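Local coordinates for protein carboxylesterase (Est-2) (Archaeoglobus fulgidus, PDB 5FRD) that probably hydrolyses carboxylic esters as a thermophilic alpha/beta-hydrolase and holds a coenzyme A molecule close to its active site, at residues A48-L51 against G55-D58. Residues are numbered along the deposited sequence; the frame is centred on the assembly and turned at random. Where two conformers were deposited one is given.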
loop_
_atom_site.group_PDB
_atom_site.type_symbol
_atom_site.label_atom_id
_atom_site.label_comp_id
_atom_site.label_asym_id
_atom_site.label_seq_id
_atom_site.Cartn_x
_atom_site.Cartn_y
_atom_site.Cartn_z
ATOM N N ALA A 48 2.108 -0.104 -10.818
ATOM C CA ALA A 48 2.525 -0.378 -9.445
ATOM C C ALA A 48 4.008 -0.127 -9.301
ATOM O O ALA A 48 4.806 -0.693 -10.042
ATOM C CB ALA A 48 2.202 -1.815 -9.043
ATOM N N ILE A 49 4.367 0.730 -8.358
ATOM C CA ILE A 49 5.771 1.051 -8.142
ATOM C C ILE A 49 6.522 -0.033 -7.385
ATOM O O ILE A 49 5.973 -0.650 -6.476
ATOM C CB ILE A 49 5.877 2.399 -7.427
ATOM C CG1 ILE A 49 7.312 2.935 -7.440
ATOM C CG2 ILE A 49 5.331 2.341 -6.010
ATOM C CD1 ILE A 49 7.452 4.365 -6.905
ATOM N N ASP A 50 7.793 -0.263 -7.714
ATOM C CA ASP A 50 8.738 -0.870 -6.765
ATOM C C ASP A 50 9.397 0.289 -6.017
ATOM O O ASP A 50 10.154 1.047 -6.639
ATOM C CB ASP A 50 9.860 -1.654 -7.483
ATOM C CG ASP A 50 9.469 -3.008 -8.003
ATOM O OD1 ASP A 50 8.573 -3.668 -7.443
ATOM O OD2 ASP A 50 10.197 -3.498 -8.933
ATOM N N LEU A 51 9.072 0.539 -4.761
ATOM C CA LEU A 51 9.768 1.611 -4.058
ATOM C C LEU A 51 11.262 1.346 -4.077
ATOM O O LEU A 51 11.696 0.189 -4.073
ATOM C CB LEU A 51 9.276 1.731 -2.608
ATOM C CG LEU A 51 7.861 2.253 -2.395
ATOM C CD1 LEU A 51 7.438 2.078 -0.953
ATOM C CD2 LEU A 51 7.689 3.690 -2.850
ATOM N N GLY A 55 12.126 -4.687 -4.954
ATOM C CA GLY A 55 11.953 -5.168 -6.333
ATOM C C GLY A 55 13.159 -4.894 -7.204
ATOM O O GLY A 55 14.296 -5.164 -6.791
ATOM N N GLN A 56 12.907 -4.338 -8.382
ATOM C CA GLN A 56 13.973 -4.039 -9.330
ATOM C C GLN A 56 14.413 -2.578 -9.319
ATOM O O GLN A 56 15.126 -2.123 -10.223
ATOM C CB GLN A 56 13.570 -4.475 -10.726
ATOM C CG GLN A 56 13.216 -5.936 -10.778
ATOM C CD GLN A 56 14.430 -6.824 -10.657
ATOM O OE1 GLN A 56 15.499 -6.504 -11.160
ATOM N NE2 GLN A 56 14.286 -7.903 -9.909
ATOM N N SER A 57 13.981 -1.814 -8.323
ATOM C CA SER A 57 14.429 -0.455 -8.153
ATOM C C SER A 57 15.819 -0.399 -7.502
ATOM O O SER A 57 16.234 -1.320 -6.814
ATOM C CB SER A 57 13.398 0.343 -7.368
ATOM O OG SER A 57 12.236 0.494 -8.153
ATOM N N ASP A 58 16.493 0.709 -7.710
ATOM C CA ASP A 58 17.773 0.945 -7.060
ATOM C C ASP A 58 17.630 1.028 -5.543
ATOM O O ASP A 58 16.567 1.334 -4.975
ATOM C CB ASP A 58 18.415 2.257 -7.539
ATOM C CG ASP A 58 19.108 2.160 -8.876
ATOM O OD1 ASP A 58 19.282 1.050 -9.430
ATOM O OD2 ASP A 58 19.464 3.261 -9.386
#
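Asp50 reaches across to Gln56 and Ser57 in the loop that leads on to helix 65-79, where the chain of this alpha/beta-hydrolase fold turns back on itself with three residues between the two segments; 48-51 itself lies on strand 47-49. A chi1 of -78° sets CG of Asp50 anti to the carbonyl carbon and turns the carboxylate toward 55-58, where OD2 accepts the amide N of Gln56 at 2.9 Å in a nearly straight bond (172°). That N-H approaches from above the carboxylate plane. OD2 also forms a salt bridge with Arg4 and OD1 takes the amide of Ala34; these three donors, two on OD2 and one on OD1, hold the buried carboxylate and would probably favour its charged form. The carboxylate packs against Gly55, whose CA is 3.7 Å from Asp50 CG; a CB here would run into that carbon, and the positive phi also favours glycine. Gln56 comes near with its side chain through CB alone, 3.9 Å from Asp50 OD2, while its amide end leads away. Ser57 grips the backbone of the same aspartate: its CB rests 3.4 Å from Asp50 O, and OG, packed 3.3 Å from Asp50 CB, also accepts the amide of Ser15 on strand 12-18, tying the loop to the neighbouring strand. The hydroxyl OG donates to Asp50 O at 2.6 Å, a short bond that meets the carbonyl oxygen from above its plane.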